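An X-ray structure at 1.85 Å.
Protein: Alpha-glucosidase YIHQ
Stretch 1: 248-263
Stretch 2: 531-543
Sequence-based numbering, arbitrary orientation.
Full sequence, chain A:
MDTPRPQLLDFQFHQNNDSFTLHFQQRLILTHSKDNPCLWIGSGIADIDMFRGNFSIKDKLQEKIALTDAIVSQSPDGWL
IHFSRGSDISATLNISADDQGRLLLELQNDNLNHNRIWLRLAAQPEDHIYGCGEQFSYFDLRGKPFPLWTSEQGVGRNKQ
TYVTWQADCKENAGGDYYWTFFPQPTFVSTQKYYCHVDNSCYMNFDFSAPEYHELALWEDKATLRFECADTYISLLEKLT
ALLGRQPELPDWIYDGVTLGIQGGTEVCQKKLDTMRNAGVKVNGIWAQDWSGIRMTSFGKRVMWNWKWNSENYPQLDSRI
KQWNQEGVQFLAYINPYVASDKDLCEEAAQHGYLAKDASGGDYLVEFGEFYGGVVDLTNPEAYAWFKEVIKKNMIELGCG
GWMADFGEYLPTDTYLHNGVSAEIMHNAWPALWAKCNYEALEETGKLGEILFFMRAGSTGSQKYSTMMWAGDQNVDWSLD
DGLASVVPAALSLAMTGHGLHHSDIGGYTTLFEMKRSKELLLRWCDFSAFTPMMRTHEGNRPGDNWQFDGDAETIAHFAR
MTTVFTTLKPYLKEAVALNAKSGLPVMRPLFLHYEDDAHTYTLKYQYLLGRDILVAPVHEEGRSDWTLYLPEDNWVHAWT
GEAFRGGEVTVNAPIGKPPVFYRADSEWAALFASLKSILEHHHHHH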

# COMPACT_ATOMS: atom_id res chain seq x y z
N GLU A 248 13.78 2.29 -10.56
CA GLU A 248 14.04 3.70 -10.38
C GLU A 248 12.94 4.55 -11.02
O GLU A 248 12.40 4.20 -12.03
CB GLU A 248 15.38 4.11 -10.99
CG GLU A 248 16.55 3.50 -10.25
CD GLU A 248 17.91 3.90 -10.81
OE1 GLU A 248 18.00 4.54 -11.86
OE2 GLU A 248 18.89 3.58 -10.16
N LEU A 249 12.56 5.64 -10.32
CA LEU A 249 11.55 6.58 -10.81
C LEU A 249 12.07 7.37 -12.01
O LEU A 249 13.26 7.71 -12.08
CB LEU A 249 11.17 7.59 -9.72
CG LEU A 249 10.50 7.04 -8.46
CD1 LEU A 249 10.28 8.12 -7.40
CD2 LEU A 249 9.17 6.43 -8.80
N PRO A 250 11.16 7.78 -12.87
CA PRO A 250 11.63 8.71 -13.91
C PRO A 250 12.16 9.95 -13.33
O PRO A 250 11.63 10.44 -12.30
CB PRO A 250 10.41 8.98 -14.74
CG PRO A 250 9.48 7.82 -14.48
CD PRO A 250 9.78 7.34 -13.09
N ASP A 251 13.15 10.51 -14.02
CA ASP A 251 13.83 11.73 -13.57
C ASP A 251 12.89 12.91 -13.35
O ASP A 251 13.14 13.74 -12.51
CB ASP A 251 14.95 12.14 -14.56
CG ASP A 251 15.93 13.14 -13.91
OD1 ASP A 251 16.57 12.73 -12.90
OD2 ASP A 251 15.92 14.32 -14.27
N TRP A 252 11.81 12.96 -14.11
CA TRP A 252 10.91 14.10 -14.08
C TRP A 252 10.01 14.14 -12.79
O TRP A 252 9.44 15.20 -12.44
CB TRP A 252 10.09 14.19 -15.38
CG TRP A 252 9.27 12.97 -15.67
CD1 TRP A 252 9.61 11.95 -16.49
CD2 TRP A 252 7.96 12.65 -15.15
NE1 TRP A 252 8.60 11.05 -16.55
CE2 TRP A 252 7.58 11.44 -15.73
CE3 TRP A 252 7.04 13.33 -14.31
CZ2 TRP A 252 6.37 10.83 -15.47
CZ3 TRP A 252 5.82 12.74 -14.05
CH2 TRP A 252 5.47 11.50 -14.63
N ILE A 253 9.90 13.01 -12.10
CA ILE A 253 9.17 12.96 -10.80
C ILE A 253 9.71 13.94 -9.77
O ILE A 253 8.94 14.54 -9.04
CB ILE A 253 9.15 11.53 -10.20
CG1 ILE A 253 8.39 10.58 -11.14
CG2 ILE A 253 8.45 11.56 -8.84
CD1 ILE A 253 6.88 10.76 -11.19
N TYR A 254 11.01 14.19 -9.83
CA TYR A 254 11.66 15.08 -8.91
C TYR A 254 11.53 16.56 -9.23
O TYR A 254 12.01 17.43 -8.45
CB TYR A 254 13.17 14.72 -8.84
CG TYR A 254 13.42 13.28 -8.59
CD1 TYR A 254 13.27 12.74 -7.36
CD2 TYR A 254 13.88 12.46 -9.59
CE1 TYR A 254 13.49 11.38 -7.14
CE2 TYR A 254 14.09 11.12 -9.39
CZ TYR A 254 13.89 10.59 -8.14
OH TYR A 254 14.08 9.28 -7.96
N ASP A 255 10.92 16.90 -10.37
CA ASP A 255 10.99 18.25 -10.89
C ASP A 255 9.84 19.16 -10.47
O ASP A 255 9.80 20.37 -10.85
CB ASP A 255 11.14 18.24 -12.39
CG ASP A 255 12.42 17.62 -12.83
OD1 ASP A 255 13.39 17.52 -12.07
OD2 ASP A 255 12.45 17.21 -13.96
N GLY A 256 8.93 18.65 -9.66
CA GLY A 256 7.91 19.52 -9.08
C GLY A 256 6.65 18.78 -8.70
O GLY A 256 6.67 17.55 -8.60
N VAL A 257 5.55 19.54 -8.53
CA VAL A 257 4.24 18.96 -8.15
C VAL A 257 3.49 18.61 -9.38
O VAL A 257 3.52 19.37 -10.37
CB VAL A 257 3.42 19.87 -7.25
CG1 VAL A 257 3.02 21.22 -7.87
CG2 VAL A 257 2.16 19.16 -6.73
N THR A 258 2.78 17.47 -9.31
CA THR A 258 1.80 17.09 -10.34
C THR A 258 0.43 17.64 -9.90
O THR A 258 -0.10 17.29 -8.82
CB THR A 258 1.80 15.57 -10.53
OG1 THR A 258 3.04 15.13 -11.10
CG2 THR A 258 0.58 15.11 -11.43
N LEU A 259 -0.18 18.49 -10.72
CA LEU A 259 -1.42 19.16 -10.32
C LEU A 259 -2.60 18.32 -10.70
O LEU A 259 -2.73 17.93 -11.88
CB LEU A 259 -1.55 20.51 -11.00
CG LEU A 259 -0.48 21.51 -10.70
CD1 LEU A 259 -0.58 22.68 -11.68
CD2 LEU A 259 -0.56 22.05 -9.31
N GLY A 260 -3.46 17.99 -9.72
CA GLY A 260 -4.73 17.20 -9.95
C GLY A 260 -5.75 18.20 -10.36
O GLY A 260 -6.09 19.12 -9.61
N ILE A 261 -6.16 18.06 -11.62
CA ILE A 261 -7.13 18.96 -12.24
C ILE A 261 -8.20 18.14 -12.99
O ILE A 261 -7.89 17.17 -13.59
CB ILE A 261 -6.46 19.94 -13.18
CG1 ILE A 261 -5.27 20.69 -12.51
CG2 ILE A 261 -7.52 20.93 -13.71
CD1 ILE A 261 -4.37 21.48 -13.47
N GLN A 262 -9.46 18.58 -12.90
CA GLN A 262 -10.52 18.05 -13.74
C GLN A 262 -11.20 19.25 -14.44
O GLN A 262 -11.01 20.40 -14.04
CB GLN A 262 -11.51 17.30 -12.87
CG GLN A 262 -10.90 16.12 -12.12
CD GLN A 262 -11.87 15.38 -11.21
OE1 GLN A 262 -12.38 14.31 -11.56
NE2 GLN A 262 -12.06 15.89 -10.04
N GLY A 263 -11.96 18.95 -15.46
CA GLY A 263 -12.78 19.97 -16.11
C GLY A 263 -12.38 20.38 -17.51
O GLY A 263 -12.97 21.37 -18.05
N THR A 531 8.66 13.59 0.79
CA THR A 531 8.32 12.24 0.31
C THR A 531 8.83 12.18 -1.13
O THR A 531 9.25 13.20 -1.68
CB THR A 531 6.81 11.91 0.37
OG1 THR A 531 6.13 12.67 -0.61
CG2 THR A 531 6.26 12.14 1.70
N PRO A 532 8.82 10.98 -1.77
CA PRO A 532 9.34 10.99 -3.10
C PRO A 532 8.45 11.51 -4.26
O PRO A 532 8.89 11.52 -5.45
CB PRO A 532 9.74 9.52 -3.37
CG PRO A 532 8.94 8.74 -2.46
CD PRO A 532 8.74 9.61 -1.20
N MET A 533 7.23 11.95 -3.97
CA MET A 533 6.36 12.42 -5.07
C MET A 533 5.35 13.40 -4.49
O MET A 533 4.77 13.10 -3.46
CB MET A 533 5.68 11.22 -5.76
CG MET A 533 4.76 11.63 -6.89
SD MET A 533 4.26 10.17 -7.79
CE MET A 533 2.95 10.89 -8.78
N MET A 534 5.16 14.50 -5.17
CA MET A 534 4.20 15.51 -4.84
C MET A 534 3.06 15.53 -5.88
O MET A 534 3.34 15.76 -7.07
CB MET A 534 4.82 16.90 -4.83
CG MET A 534 5.86 17.08 -3.71
SD MET A 534 6.35 18.78 -3.47
CE MET A 534 4.93 19.61 -2.67
N ARG A 535 1.82 15.29 -5.44
CA ARG A 535 0.67 15.21 -6.37
C ARG A 535 -0.56 15.57 -5.59
O ARG A 535 -0.75 15.05 -4.48
CB ARG A 535 0.53 13.80 -6.98
CG ARG A 535 -0.71 13.71 -7.90
CD ARG A 535 -1.01 12.33 -8.36
NE ARG A 535 -1.16 11.36 -7.22
CZ ARG A 535 -2.23 11.30 -6.44
NH1 ARG A 535 -3.28 12.14 -6.58
NH2 ARG A 535 -2.28 10.43 -5.42
N THR A 536 -1.35 16.52 -6.13
CA THR A 536 -2.57 16.94 -5.52
C THR A 536 -3.80 16.18 -6.03
O THR A 536 -3.73 15.35 -6.99
CB THR A 536 -2.77 18.45 -5.70
OG1 THR A 536 -3.24 18.74 -6.99
CG2 THR A 536 -1.50 19.25 -5.43
N HIS A 537 -4.88 16.36 -5.31
CA HIS A 537 -6.18 15.76 -5.67
C HIS A 537 -7.26 16.76 -5.35
O HIS A 537 -7.25 17.38 -4.29
CB HIS A 537 -6.47 14.48 -4.83
CG HIS A 537 -7.40 13.50 -5.51
ND1 HIS A 537 -8.62 13.85 -6.04
CD2 HIS A 537 -7.28 12.16 -5.74
CE1 HIS A 537 -9.22 12.80 -6.56
NE2 HIS A 537 -8.42 11.76 -6.41
N GLU A 538 -8.23 16.94 -6.27
CA GLU A 538 -9.36 17.80 -5.90
C GLU A 538 -10.28 17.26 -4.82
O GLU A 538 -10.94 18.02 -4.10
CB GLU A 538 -10.18 18.16 -7.13
CG GLU A 538 -9.38 18.97 -8.17
CD GLU A 538 -10.24 19.39 -9.40
OE1 GLU A 538 -11.33 18.80 -9.61
OE2 GLU A 538 -9.78 20.30 -10.18
N GLY A 539 -10.25 15.95 -4.59
CA GLY A 539 -11.22 15.26 -3.69
C GLY A 539 -12.50 14.89 -4.43
O GLY A 539 -12.77 15.38 -5.55
N ASN A 540 -13.34 14.10 -3.81
CA ASN A 540 -14.55 13.63 -4.52
C ASN A 540 -15.60 14.73 -4.75
O ASN A 540 -16.42 14.56 -5.66
CB ASN A 540 -15.24 12.43 -3.89
CG ASN A 540 -15.65 12.67 -2.47
OD1 ASN A 540 -14.81 12.88 -1.64
ND2 ASN A 540 -16.96 12.75 -2.19
N ARG A 541 -15.56 15.76 -3.94
CA ARG A 541 -16.48 17.00 -4.01
C ARG A 541 -15.64 18.26 -4.10
O ARG A 541 -15.39 18.96 -3.08
CB ARG A 541 -17.42 17.08 -2.83
CG ARG A 541 -18.53 16.00 -2.80
CD ARG A 541 -19.38 16.20 -1.52
NE ARG A 541 -20.29 15.06 -1.34
CZ ARG A 541 -20.97 14.76 -0.22
NH1 ARG A 541 -20.82 15.44 0.90
NH2 ARG A 541 -21.77 13.69 -0.23
N PRO A 542 -15.09 18.50 -5.29
CA PRO A 542 -14.07 19.54 -5.43
C PRO A 542 -14.47 20.92 -4.94
O PRO A 542 -13.67 21.66 -4.30
CB PRO A 542 -13.81 19.53 -6.93
CG PRO A 542 -14.09 18.12 -7.36
CD PRO A 542 -15.29 17.75 -6.54
N GLY A 543 -15.74 21.26 -5.18
CA GLY A 543 -16.28 22.57 -4.69
C GLY A 543 -16.34 22.75 -3.23
O GLY A 543 -16.45 23.88 -2.78
O HOH W 1 6.49 14.96 -7.80
O HOH W 2 -5.87 19.09 -6.91
O HOH W 3 -7.64 21.68 -9.60
O HOH W 4 -13.69 14.59 -8.07
O HOH W 5 -10.62 21.89 -11.82

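The two stretches meet as neighbouring parallel strands. Strand 257-260 runs beside a weakly bonded strand at about 534-536, and their directions differ by 11°. T258 pairs with R535, their CA atoms 4.5 Å apart. The backbone of T258 reaches to both sides of R535. T258 N donates to M534 O at 2.9 Å, almost in line, and T536 N donates to T258 O at 3.1 Å. The CA of R535 also lies 3.3 Å from T258 O, a CA-H...O contact that supplements the amide bond.

Beyond this pair, a side chain takes over from the backbone. G260 N donates to T536 OG1 at 2.8 Å. G260 has no room for a side chain here: an ideal CB would lie 2.5 Å from T536 O, a clash. The bare backbone lets the chains stay close, with G260 CA 4.7 Å from H537 CA.

Water joins the backbones before the paired residues. Water 1 lies 2.8 Å from I253 O and 2.7 Å from G256 O, and accepts from M534 N at 3.0 Å.

The apolar contacts are modest. V257 CG2 lies 4.0 Å from M534 CB and 3.9 Å from T536 CG2. I253 points toward the other stretch, and its CG2 is 4.2 Å from M533 CB. I253 CG2 also sits 3.4 Å from P532 O, a carbonyl that the contact buries without a polar partner.

E538 and Q262 form the polar end. Both point toward the opposing stretch. Q262 NE2 donates to E538 OE1 at 3.0 Å, while Q262 N makes a weak bond to E538 OE2 at 3.2 Å. The carboxylate thus receives both the side chain and the backbone of one residue. Water 3 donates to E538 OE2 (2.6 Å) and to G260 O (3.0 Å), adding a bridge beside these direct bonds.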